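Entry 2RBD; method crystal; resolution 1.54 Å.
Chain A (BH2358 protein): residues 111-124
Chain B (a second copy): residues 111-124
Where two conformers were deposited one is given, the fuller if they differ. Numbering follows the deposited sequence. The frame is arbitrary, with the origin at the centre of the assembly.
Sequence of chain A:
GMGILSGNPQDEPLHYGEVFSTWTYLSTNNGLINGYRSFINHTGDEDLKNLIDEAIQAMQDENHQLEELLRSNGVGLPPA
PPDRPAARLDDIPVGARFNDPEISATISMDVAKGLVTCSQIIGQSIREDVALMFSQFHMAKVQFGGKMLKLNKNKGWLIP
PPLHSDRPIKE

Chain A (111-124) VAKGLVTCSQIIGQ
Chain B 111-124: VAKGLVTCSQIIGQ

A very short hydrogen bond joins the two copies of one serine at the centre of the contact: Ser A119 OG lies 2.5 Å from Ser B119 OG, and either hydroxyl could be the donor. Each stretch, 111-124, is helical, continuing a helix that begins earlier in the chain, with phi/psi near -60/-45 through most of its length. The helices run antiparallel, their N-to-C directions 168° apart and their axes approaching to 8.4 Å.

Where the backbones come closest, alanine faces glycine: Ala A112 CA is 4.6 Å from Gly B123 CA, and Gly A123 CA is 4.6 Å from Ala B112 CA. At Gly B123 an ideal CB would clash with Ala A112 CB at 3.0 Å, and at Gly A123 it would sit a tight 3.1 Å from Ala B112 CB. Nearer the centre, Ser A119 CA is 5.3 Å from Val B116 CA, as is Val A116 CA from Ser B119 CA.

Both serines, buried, adopt m rotamers with CB directed toward the partner helix; so short a side chain brings its hydroxyl to a polar partner between close backbones. The valines, both t, point sideways and meet through Val A116 CG1 and Val B116 CG1 at 4.1 Å. The buried m,t leucines point toward the opposing helix and pack their branched, apolar ends against the m,t isoleucines, with Leu A115 CD1 3.8 Å from Ile B122 CG2 and Ile A122 CG2 3.9 Å from Leu B115 CD1. Although Gln A120 and Gln B120 start away from the contact, their CG atoms reach the valines: Val A116 CG2 to Gln B120 CG is 3.7 Å and Gln A120 CG to Val B116 CG2 is 3.8 Å.

Two waters bridge the backbones, donating to Ala A112 O and Ser B119 O in one case and Ser A119 O and Ala B112 O in the other, each water oxygen 2.7 Å from both carbonyl oxygens. Altogether the contact buries 546 Å², summed over both stretches.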

# COMPACT_ATOMS: atom_id res chain seq x y z
N VAL A 111 9.12 10.72 0.86
CA VAL A 111 8.48 11.01 2.12
C VAL A 111 7.08 10.40 2.17
O VAL A 111 6.68 9.80 3.17
CB VAL A 111 8.47 12.54 2.43
CG1 VAL A 111 7.63 12.84 3.69
CG2 VAL A 111 9.91 13.02 2.59
N ALA A 112 6.30 10.58 1.12
CA ALA A 112 4.97 9.96 1.05
C ALA A 112 5.02 8.45 1.18
O ALA A 112 4.22 7.86 1.92
CB ALA A 112 4.29 10.32 -0.25
N LYS A 113 5.97 7.82 0.49
CA LYS A 113 6.15 6.38 0.60
C LYS A 113 6.53 5.98 2.02
O LYS A 113 6.03 5.01 2.55
CB LYS A 113 7.20 5.88 -0.40
CG LYS A 113 6.77 5.91 -1.86
CD LYS A 113 8.00 5.86 -2.82
N GLY A 114 7.40 6.75 2.65
CA GLY A 114 7.83 6.48 4.05
C GLY A 114 6.72 6.54 5.07
O GLY A 114 6.70 5.76 6.00
N LEU A 115 5.78 7.46 4.87
CA LEU A 115 4.58 7.55 5.72
C LEU A 115 3.82 6.23 5.69
O LEU A 115 3.45 5.66 6.72
CB LEU A 115 3.68 8.69 5.26
CG LEU A 115 4.11 10.11 5.60
CD1 LEU A 115 3.04 11.03 5.00
CD2 LEU A 115 4.32 10.33 7.16
N VAL A 116 3.59 5.75 4.46
CA VAL A 116 2.91 4.47 4.23
C VAL A 116 3.68 3.31 4.86
O VAL A 116 3.09 2.49 5.56
CB VAL A 116 2.61 4.26 2.75
CG1 VAL A 116 2.13 2.80 2.48
CG2 VAL A 116 1.52 5.28 2.29
N THR A 117 4.98 3.25 4.64
CA THR A 117 5.77 2.19 5.25
C THR A 117 5.69 2.20 6.77
O THR A 117 5.51 1.16 7.40
CB THR A 117 7.22 2.28 4.79
OG1 THR A 117 7.26 2.34 3.35
CG2 THR A 117 8.01 1.06 5.31
N CYS A 118 5.80 3.37 7.38
CA CYS A 118 5.61 3.45 8.83
C CYS A 118 4.27 2.87 9.26
O CYS A 118 4.22 2.08 10.21
CB CYS A 118 5.74 4.89 9.33
SG CYS A 118 7.43 5.54 9.31
N SER A 119 3.18 3.23 8.57
CA SER A 119 1.85 2.73 8.94
C SER A 119 1.74 1.23 8.78
O SER A 119 1.13 0.55 9.59
CB SER A 119 0.78 3.45 8.14
OG SER A 119 0.73 4.83 8.51
N GLN A 120 2.34 0.70 7.73
CA GLN A 120 2.40 -0.74 7.52
C GLN A 120 3.10 -1.50 8.66
O GLN A 120 2.57 -2.53 9.12
CB GLN A 120 3.11 -1.07 6.20
CG GLN A 120 2.35 -0.63 4.94
CD GLN A 120 3.12 -0.78 3.66
OE1 GLN A 120 2.52 -1.06 2.57
NE2 GLN A 120 4.38 -0.55 3.70
N ILE A 121 4.23 -0.97 9.10
CA ILE A 121 4.99 -1.58 10.19
C ILE A 121 4.22 -1.51 11.50
O ILE A 121 4.17 -2.50 12.26
CB ILE A 121 6.40 -0.99 10.28
CG1 ILE A 121 7.20 -1.35 9.01
CG2 ILE A 121 7.11 -1.53 11.54
CD1 ILE A 121 8.61 -0.71 8.92
N ILE A 122 3.60 -0.37 11.77
CA ILE A 122 2.81 -0.24 12.99
C ILE A 122 1.73 -1.29 12.99
O ILE A 122 1.54 -2.01 13.99
CB ILE A 122 2.15 1.15 13.12
CG1 ILE A 122 3.23 2.24 13.27
CG2 ILE A 122 1.10 1.19 14.33
CD1 ILE A 122 2.71 3.70 13.06
N GLY A 123 1.02 -1.39 11.87
CA GLY A 123 -0.07 -2.35 11.74
C GLY A 123 0.28 -3.82 11.91
O GLY A 123 -0.54 -4.59 12.40
N GLN A 124 1.50 -4.21 11.55
CA GLN A 124 1.90 -5.59 11.63
C GLN A 124 2.66 -5.90 12.92
O GLN A 124 3.00 -7.05 13.19
CB GLN A 124 2.73 -5.96 10.41
CG GLN A 124 4.13 -5.47 10.42
CD GLN A 124 4.97 -6.13 9.30
OE1 GLN A 124 5.99 -6.77 9.58
NE2 GLN A 124 4.49 -6.01 8.04
N VAL B 111 -8.36 -1.79 11.01
CA VAL B 111 -7.64 -0.70 11.61
C VAL B 111 -6.26 -0.57 10.95
O VAL B 111 -5.85 0.53 10.63
CB VAL B 111 -7.55 -0.83 13.14
CG1 VAL B 111 -6.61 0.26 13.71
CG2 VAL B 111 -8.97 -0.74 13.77
N ALA B 112 -5.56 -1.69 10.77
CA ALA B 112 -4.27 -1.65 10.10
C ALA B 112 -4.38 -1.05 8.69
O ALA B 112 -3.54 -0.24 8.29
CB ALA B 112 -3.67 -3.08 10.05
N LYS B 113 -5.38 -1.48 7.92
CA LYS B 113 -5.66 -0.96 6.58
C LYS B 113 -5.93 0.54 6.63
O LYS B 113 -5.41 1.32 5.83
CB LYS B 113 -6.85 -1.69 5.96
CG LYS B 113 -6.52 -2.95 5.22
N GLY B 114 -6.75 0.94 7.60
CA GLY B 114 -7.09 2.35 7.78
C GLY B 114 -5.91 3.26 8.11
O GLY B 114 -5.86 4.40 7.67
N LEU B 115 -4.94 2.77 8.86
CA LEU B 115 -3.72 3.51 9.08
C LEU B 115 -3.02 3.83 7.79
O LEU B 115 -2.61 4.98 7.53
CB LEU B 115 -2.74 2.73 9.96
CG LEU B 115 -2.97 2.60 11.43
CD1 LEU B 115 -1.95 1.64 12.00
CD2 LEU B 115 -2.83 4.00 12.05
N VAL B 116 -2.91 2.80 6.94
CA VAL B 116 -2.28 2.95 5.63
C VAL B 116 -3.05 3.93 4.77
O VAL B 116 -2.44 4.83 4.20
CB VAL B 116 -2.08 1.59 4.96
CG1 VAL B 116 -1.69 1.78 3.48
CG2 VAL B 116 -1.02 0.83 5.73
N THR B 117 -4.38 3.84 4.75
CA THR B 117 -5.20 4.76 3.96
C THR B 117 -4.97 6.22 4.41
O THR B 117 -4.82 7.12 3.60
CB THR B 117 -6.67 4.39 4.01
OG1 THR B 117 -6.82 3.03 3.58
CG2 THR B 117 -7.49 5.29 3.06
N CYS B 118 -4.97 6.44 5.73
CA CYS B 118 -4.70 7.80 6.24
C CYS B 118 -3.38 8.32 5.72
O CYS B 118 -3.28 9.45 5.26
CB CYS B 118 -4.71 7.91 7.75
SG CYS B 118 -6.33 7.67 8.52
N SER B 119 -2.32 7.51 5.76
CA SER B 119 -0.99 7.95 5.32
C SER B 119 -0.98 8.25 3.83
O SER B 119 -0.33 9.18 3.37
CB SER B 119 0.06 6.90 5.67
OG SER B 119 0.25 6.80 7.08
N GLN B 120 -1.69 7.42 3.08
CA GLN B 120 -1.82 7.65 1.65
C GLN B 120 -2.48 8.98 1.34
O GLN B 120 -1.99 9.75 0.50
CB GLN B 120 -2.60 6.53 1.00
CG GLN B 120 -1.90 5.19 0.97
CD GLN B 120 -2.79 4.05 0.51
OE1 GLN B 120 -2.28 3.08 -0.15
NE2 GLN B 120 -4.08 4.12 0.81
N ILE B 121 -3.52 9.29 2.09
CA ILE B 121 -4.25 10.57 1.86
C ILE B 121 -3.39 11.77 2.24
O ILE B 121 -3.35 12.77 1.53
CB ILE B 121 -5.60 10.56 2.55
CG1 ILE B 121 -6.47 9.45 1.93
CG2 ILE B 121 -6.27 11.94 2.42
CD1 ILE B 121 -7.81 9.24 2.57
N ILE B 122 -2.70 11.67 3.36
CA ILE B 122 -1.77 12.71 3.79
C ILE B 122 -0.77 13.00 2.70
O ILE B 122 -0.56 14.16 2.30
CB ILE B 122 -1.04 12.32 5.13
CG1 ILE B 122 -2.01 12.23 6.32
CG2 ILE B 122 0.06 13.37 5.47
CD1 ILE B 122 -1.47 11.42 7.51
N GLY B 123 -0.16 11.94 2.19
CA GLY B 123 0.92 12.11 1.22
C GLY B 123 0.49 12.67 -0.11
O GLY B 123 1.28 13.33 -0.76
N GLN B 124 -0.77 12.50 -0.51
CA GLN B 124 -1.26 13.05 -1.78
C GLN B 124 -2.00 14.38 -1.61
O GLN B 124 -2.38 14.99 -2.59
CB GLN B 124 -2.13 12.02 -2.51
CG GLN B 124 -3.54 11.95 -1.99
CD GLN B 124 -4.40 10.90 -2.68
OE1 GLN B 124 -5.56 11.17 -3.02
NE2 GLN B 124 -3.84 9.70 -2.90
O HOH W 1 1.70 8.89 1.54
O HOH W 2 -1.03 -1.00 8.93